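Local atomic coordinates of putative carbohydrate metabolism domain-containing protein (Bacteroides vulgatus, PDB entry 3S30), a protein that is of unknown function but probably acts on or binds carbohydrates, as a putative glycoside hydrolase with a galactose-binding-like domain and a bound sodium ion. Residues E107-V112 against T155-N160; V121-E124 against S130-T133. All coordinates share one frame; numbering follows the deposited sequence.

Interaction 1. Residues E107-V112 against T155-N160. With NA (sodium ion), chain C.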
ATOM      1  N   GLU A 107      -2.187  13.142  -7.340  1.00 53.00           N
ATOM      2  CA  GLU A 107      -2.109  13.974  -8.563  1.00 56.32           C
ATOM      3  C   GLU A 107      -0.788  13.843  -9.284  1.00 56.12           C
ATOM      4  O   GLU A 107      -0.717  14.045 -10.492  1.00 57.70           O
ATOM      5  CB  GLU A 107      -2.289  15.481  -8.255  1.00 56.95           C
ATOM      6  CG  GLU A 107      -3.631  15.877  -7.653  1.00 62.74           C
ATOM      7  CD  GLU A 107      -4.840  15.541  -8.534  1.00 68.23           C
ATOM      8  OE1 GLU A 107      -4.692  15.338  -9.761  1.00 63.92           O
ATOM      9  OE2 GLU A 107      -5.957  15.499  -7.981  1.00 68.78           O
ATOM     10  N   ASN A 108       0.257  13.552  -8.517  1.00 56.43           N
ATOM     11  CA  ASN A 108       1.627  13.761  -8.930  1.00 56.19           C
ATOM     12  C   ASN A 108       2.351  12.440  -9.102  1.00 55.41           C
ATOM     13  O   ASN A 108       2.253  11.549  -8.254  1.00 53.67           O
ATOM     14  CB  ASN A 108       2.370  14.581  -7.868  1.00 57.10           C
ATOM     15  CG  ASN A 108       1.704  15.932  -7.564  1.00 62.24           C
ATOM     16  OD1 ASN A 108       1.254  16.180  -6.436  1.00 60.13           O
ATOM     17  ND2 ASN A 108       1.674  16.815  -8.554  1.00 54.20           N
ATOM     18  N   VAL A 109       3.091  12.327 -10.202  1.00 55.67           N
ATOM     19  CA  VAL A 109       3.970  11.194 -10.432  1.00 55.56           C
ATOM     20  C   VAL A 109       5.263  11.672 -11.058  1.00 57.48           C
ATOM     21  O   VAL A 109       5.299  12.720 -11.711  1.00 59.08           O
ATOM     22  CB  VAL A 109       3.335  10.114 -11.355  1.00 54.60           C
ATOM     23  CG1 VAL A 109       2.155   9.428 -10.650  1.00 54.79           C
ATOM     24  CG2 VAL A 109       2.917  10.708 -12.691  1.00 53.57           C
ATOM     25  N   LYS A 110       6.324  10.906 -10.820  1.00 57.77           N
ATOM     26  CA  LYS A 110       7.551  11.001 -11.594  1.00 58.79           C
ATOM     27  C   LYS A 110       7.796   9.646 -12.243  1.00 58.61           C
ATOM     28  O   LYS A 110       7.333   8.623 -11.733  1.00 58.82           O
ATOM     29  CB  LYS A 110       8.732  11.417 -10.710  1.00 62.32           C
ATOM     30  CG  LYS A 110       9.111  10.437  -9.604  1.00 63.03           C
ATOM     31  CD  LYS A 110      10.163  11.042  -8.699  1.00 67.69           C
ATOM     32  CE  LYS A 110      10.541  10.101  -7.576  1.00 75.02           C
ATOM     33  NZ  LYS A 110      11.476  10.716  -6.587  1.00 76.20           N
ATOM     34  N   THR A 111       8.499   9.644 -13.375  1.00 58.30           N
ATOM     35  CA  THR A 111       8.752   8.426 -14.146  1.00 56.62           C
ATOM     36  C   THR A 111      10.179   7.950 -13.909  1.00 59.83           C
ATOM     37  O   THR A 111      11.132   8.732 -14.010  1.00 63.13           O
ATOM     38  CB  THR A 111       8.493   8.646 -15.652  1.00 55.65           C
ATOM     39  OG1 THR A 111       7.099   8.926 -15.862  1.00 52.89           O
ATOM     40  CG2 THR A 111       8.887   7.419 -16.467  1.00 51.66           C
ATOM     41  N   VAL A 112      10.306   6.661 -13.606  1.00 60.25           N
ATOM     42  CA  VAL A 112      11.549   6.045 -13.157  1.00 64.40           C
ATOM     43  C   VAL A 112      11.865   4.829 -14.027  1.00 65.37           C
ATOM     44  O   VAL A 112      10.984   3.995 -14.255  1.00 60.43           O
ATOM     45  CB  VAL A 112      11.422   5.593 -11.677  1.00 65.76           C
ATOM     46  CG1 VAL A 112      12.499   4.583 -11.312  1.00 74.51           C
ATOM     47  CG2 VAL A 112      11.486   6.796 -10.741  1.00 69.10           C
ATOM     48  N   THR A 155       0.795  -0.459 -10.155  1.00 47.96           N
ATOM     49  CA  THR A 155       0.541   0.800  -9.479  1.00 47.77           C
ATOM     50  C   THR A 155       0.807   1.993 -10.394  1.00 48.98           C
ATOM     51  O   THR A 155       1.917   2.175 -10.901  1.00 49.86           O
ATOM     52  CB  THR A 155       1.405   0.892  -8.226  1.00 47.03           C
ATOM     53  OG1 THR A 155       1.114  -0.236  -7.395  1.00 49.39           O
ATOM     54  CG2 THR A 155       1.128   2.171  -7.459  1.00 45.67           C
ATOM     55  N   SER A 156      -0.234   2.799 -10.578  1.00 49.80           N
ATOM     56  CA  SER A 156      -0.219   3.964 -11.453  1.00 50.69           C
ATOM     57  C   SER A 156      -1.276   4.947 -10.966  1.00 50.89           C
ATOM     58  O   SER A 156      -1.783   4.811  -9.837  1.00 49.93           O
ATOM     59  CB  SER A 156      -0.516   3.551 -12.898  1.00 51.43           C
ATOM     60  OG  SER A 156      -0.268   4.617 -13.807  1.00 53.17           O
ATOM     61  N   ILE A 157      -1.578   5.943 -11.798  1.00 51.27           N
ATOM     62  CA  ILE A 157      -2.686   6.871 -11.550  1.00 52.05           C
ATOM     63  C   ILE A 157      -3.617   6.916 -12.757  1.00 53.60           C
ATOM     64  O   ILE A 157      -3.227   6.595 -13.878  1.00 54.00           O
ATOM     65  CB  ILE A 157      -2.220   8.339 -11.238  1.00 52.07           C
ATOM     66  CG1 ILE A 157      -1.472   8.970 -12.430  1.00 52.62           C
ATOM     67  CG2 ILE A 157      -1.367   8.382  -9.989  1.00 46.04           C
ATOM     68  CD1 ILE A 157      -1.223  10.453 -12.280  1.00 43.19           C
ATOM     69  N   SER A 158      -4.849   7.336 -12.507  1.00 55.55           N
ATOM     70  CA  SER A 158      -5.858   7.497 -13.547  1.00 56.20           C
ATOM     71  C   SER A 158      -6.312   8.941 -13.550  1.00 56.74           C
ATOM     72  O   SER A 158      -6.398   9.543 -12.488  1.00 57.09           O
ATOM     73  CB  SER A 158      -7.055   6.575 -13.259  1.00 56.13           C
ATOM     74  OG  SER A 158      -8.241   7.071 -13.859  1.00 56.64           O
ATOM     75  N   PRO A 159      -6.634   9.497 -14.735  1.00 58.51           N
ATOM     76  CA  PRO A 159      -7.265  10.824 -14.793  1.00 59.86           C
ATOM     77  C   PRO A 159      -8.753  10.856 -14.392  1.00 60.10           C
ATOM     78  O   PRO A 159      -9.345  11.936 -14.323  1.00 59.63           O
ATOM     79  CB  PRO A 159      -7.115  11.214 -16.270  1.00 61.44           C
ATOM     80  CG  PRO A 159      -7.112   9.913 -17.002  1.00 61.70           C
ATOM     81  CD  PRO A 159      -6.494   8.892 -16.074  1.00 58.77           C
ATOM     82  N   ASN A 160      -9.351   9.694 -14.141  1.00 60.43           N
ATOM     83  CA  ASN A 160     -10.794   9.604 -13.865  1.00 62.97           C
ATOM     84  C   ASN A 160     -11.096   9.555 -12.367  1.00 63.14           C
ATOM     85  O   ASN A 160     -11.879   8.721 -11.897  1.00 62.52           O
ATOM     86  CB  ASN A 160     -11.378   8.389 -14.585  1.00 61.76           C
ATOM     87  CG  ASN A 160     -11.236   8.497 -16.091  1.00 65.41           C
ATOM     88  OD1 ASN A 160     -11.461   9.569 -16.671  1.00 65.48           O
ATOM     89  ND2 ASN A 160     -10.855   7.392 -16.737  1.00 60.11           N
TER
HETATM   90 NA    NA C 383      -7.138  13.256  -6.611  1.00 47.66          NA

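Interaction 2. Residues V121-E124 against S130-T133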
ATOM      1  N   VAL A 121       6.376   6.725  -9.696  1.00 51.09           N
ATOM      2  CA  VAL A 121       6.459   6.856  -8.241  1.00 50.70           C
ATOM      3  C   VAL A 121       5.578   8.046  -7.899  1.00 49.35           C
ATOM      4  O   VAL A 121       5.767   9.131  -8.445  1.00 50.50           O
ATOM      5  CB  VAL A 121       7.920   7.096  -7.732  1.00 53.22           C
ATOM      6  CG1 VAL A 121       7.954   7.145  -6.208  1.00 48.75           C
ATOM      7  CG2 VAL A 121       8.879   5.997  -8.235  1.00 52.92           C
ATOM      8  N   LEU A 122       4.592   7.834  -7.034  1.00 47.57           N
ATOM      9  CA  LEU A 122       3.667   8.891  -6.660  1.00 47.92           C
ATOM     10  C   LEU A 122       4.247   9.624  -5.460  1.00 49.55           C
ATOM     11  O   LEU A 122       4.865   9.009  -4.587  1.00 50.22           O
ATOM     12  CB  LEU A 122       2.274   8.351  -6.310  1.00 46.90           C
ATOM     13  CG  LEU A 122       1.351   7.817  -7.411  1.00 46.05           C
ATOM     14  CD1 LEU A 122       1.878   6.528  -7.986  1.00 43.30           C
ATOM     15  CD2 LEU A 122      -0.067   7.607  -6.872  1.00 43.79           C
ATOM     16  N   TYR A 123       4.046  10.939  -5.426  1.00 50.04           N
ATOM     17  CA  TYR A 123       4.450  11.741  -4.286  1.00 50.95           C
ATOM     18  C   TYR A 123       3.420  12.820  -3.940  1.00 51.75           C
ATOM     19  O   TYR A 123       2.605  13.202  -4.768  1.00 50.70           O
ATOM     20  CB  TYR A 123       5.822  12.364  -4.547  1.00 50.72           C
ATOM     21  CG  TYR A 123       5.890  13.282  -5.736  1.00 51.32           C
ATOM     22  CD1 TYR A 123       6.151  12.783  -7.012  1.00 53.77           C
ATOM     23  CD2 TYR A 123       5.721  14.664  -5.589  1.00 56.61           C
ATOM     24  CE1 TYR A 123       6.232  13.633  -8.114  1.00 54.90           C
ATOM     25  CE2 TYR A 123       5.806  15.527  -6.688  1.00 55.72           C
ATOM     26  CZ  TYR A 123       6.066  15.001  -7.943  1.00 56.06           C
ATOM     27  OH  TYR A 123       6.156  15.830  -9.029  1.00 59.92           O
ATOM     28  N   GLU A 124       3.485  13.306  -2.706  1.00 54.19           N
ATOM     29  CA  GLU A 124       2.612  14.382  -2.225  1.00 55.93           C
ATOM     30  C   GLU A 124       3.464  15.455  -1.551  1.00 56.96           C
ATOM     31  O   GLU A 124       4.137  15.182  -0.556  1.00 56.72           O
ATOM     32  CB  GLU A 124       1.602  13.816  -1.217  1.00 56.79           C
ATOM     33  CG  GLU A 124       0.476  14.792  -0.812  1.00 59.75           C
ATOM     34  CD  GLU A 124      -0.569  14.994  -1.902  1.00 57.17           C
ATOM     35  OE1 GLU A 124      -0.856  14.033  -2.650  1.00 59.16           O
ATOM     36  OE2 GLU A 124      -1.111  16.112  -2.001  1.00 54.89           O
ATOM     37  N   SER A 130       7.205  18.030   4.698  1.00 69.79           N
ATOM     38  CA  SER A 130       8.181  17.209   3.978  1.00 67.85           C
ATOM     39  C   SER A 130       7.456  16.345   2.955  1.00 64.12           C
ATOM     40  O   SER A 130       6.443  15.724   3.254  1.00 62.71           O
ATOM     41  CB  SER A 130       8.971  16.309   4.933  1.00 68.40           C
ATOM     42  OG  SER A 130       9.975  17.048   5.595  1.00 75.93           O
ATOM     43  N   THR A 131       7.991  16.291   1.744  1.00 63.10           N
ATOM     44  CA  THR A 131       7.340  15.561   0.673  1.00 59.29           C
ATOM     45  C   THR A 131       7.281  14.071   0.992  1.00 58.83           C
ATOM     46  O   THR A 131       8.309  13.447   1.311  1.00 60.53           O
ATOM     47  CB  THR A 131       8.064  15.782  -0.644  1.00 57.21           C
ATOM     48  OG1 THR A 131       8.053  17.179  -0.950  1.00 58.07           O
ATOM     49  CG2 THR A 131       7.389  15.009  -1.768  1.00 54.44           C
ATOM     50  N   LEU A 132       6.072  13.521   0.919  1.00 56.49           N
ATOM     51  CA  LEU A 132       5.861  12.083   0.967  1.00 56.11           C
ATOM     52  C   LEU A 132       6.090  11.500  -0.417  1.00 54.99           C
ATOM     53  O   LEU A 132       5.416  11.869  -1.367  1.00 56.38           O
ATOM     54  CB  LEU A 132       4.434  11.762   1.417  1.00 55.13           C
ATOM     55  CG  LEU A 132       4.106  10.285   1.664  1.00 58.88           C
ATOM     56  CD1 LEU A 132       4.861   9.710   2.910  1.00 49.90           C
ATOM     57  CD2 LEU A 132       2.596  10.141   1.812  1.00 53.87           C
ATOM     58  N   THR A 133       7.059  10.605  -0.532  1.00 56.09           N
ATOM     59  CA  THR A 133       7.224   9.801  -1.733  1.00 53.76           C
ATOM     60  C   THR A 133       6.699   8.400  -1.422  1.00 53.55           C
ATOM     61  O   THR A 133       7.316   7.668  -0.647  1.00 53.89           O
ATOM     62  CB  THR A 133       8.697   9.730  -2.174  1.00 53.37           C
ATOM     63  OG1 THR A 133       9.119  11.027  -2.614  1.00 52.19           O
ATOM     64  CG2 THR A 133       8.865   8.722  -3.326  1.00 50.61           C
TER

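Interaction 1. Residues E107-V112 against T155-N160
Val109 meets Ile157 tip to tip between two strands that do not pair, its CG1 methyl lying 3.7 Å from Ile157 CG2. The same methyl is 3.9 Å from Ile157 CD1, so one branch of the valine touches both arms of the isoleucine. Ile157 manages this with CG1 in the crowded position between its backbone N and carbonyl carbon (chi1 63°), from where CD1 also comes within 4.0 Å of Glu107 O. No hydrogen bond joins 107-112 to 155-160. The backbones stay well apart, 7.7 Å between Glu107 CA and Ile157 CA, and each strand has its own neighbour: 108-114 pairs with 117-124, and 155-158 with 166-173. The result is a small apolar contact between strands of separate sheets, extended by Ile157 resting on Leu122. With an alanine here, both branches that meet Val109 would be gone, and the valine methyl is likely to lose its apolar partner across the sheets. Next to this patch, the side chain of Glu107 turns away from Ile157, bends at chi2 (-60°) and brings OE2 to 2.9 Å from the sodium ion, a rather long approach for that metal. Asn105 O, Asn165 O and Asp343 OD1 complete the site. Across the two segments the attraction is thus purely van der Waals, whereas the carboxylate just beside it belongs to an ionic site drawing ligands from several parts of the chain.

Interaction 2. Residues V121-E124 against S130-T133
Val121 and Thr133 bring methyls together at an oblique angle, with Val121 CG1 only 3.4 Å from Thr133 CG2. Each of these methyls is the branch lying opposite its own backbone N (chi1 -177° in Val121, -68° for Thr133 OG1, which places CG2 there). Tyr123, the non-hydrogen-bonded partner of Thr133, keeps its CB 4.0 Å from Thr133 OG1. Its CG sits between the backbone N and the carbonyl carbon (chi1 61°), which leads the end of the ring away from 130-133 while CD2 still passes 4.2 Å from Thr131 CG2; the Thr131 side chain runs alongside, pointing the same way. The two strands form a beta hairpin, antiparallel, whose hydrogen-bonded pair is Glu124 with Leu132. Glu124 N gives to Leu132 O at 2.8 Å, and Leu132 N returns a bond to Glu124 O at 2.9 Å. Glu124 O is also approached by Thr131 CG2 at 3.5 Å, while Tyr123 CA makes a CA-H...O contact with Leu132 O. The side chains of Glu124 and Leu132 start on the face opposite that of Tyr123 and Thr133. The Glu124 chain then bends at chi2 and leads off from Leu132, and its OE2 takes a hydrogen bond from Asn105 ND2.

Both contacts involve the three-stranded antiparallel sheet of 108-114, 117-124 and 132-133. Interaction 2 lies within it and joins its middle strand to one outer strand; interaction 1 ties the other outer strand to 155-158 of a separate sheet. The middle strand links them: Val121 N lies 2.9 Å from Lys110 O, a probable hydrogen bond, and Leu122 CD2 packs 3.5 Å from Ile157 CG2. Interaction 1 is a small surface contact, apolar between the sheets; interaction 2 is partly buried, larger, and built on backbone hydrogen bonds. They also meet through Asn105, which shares the sodium with Glu107 and is hydrogen-bonded to Glu124.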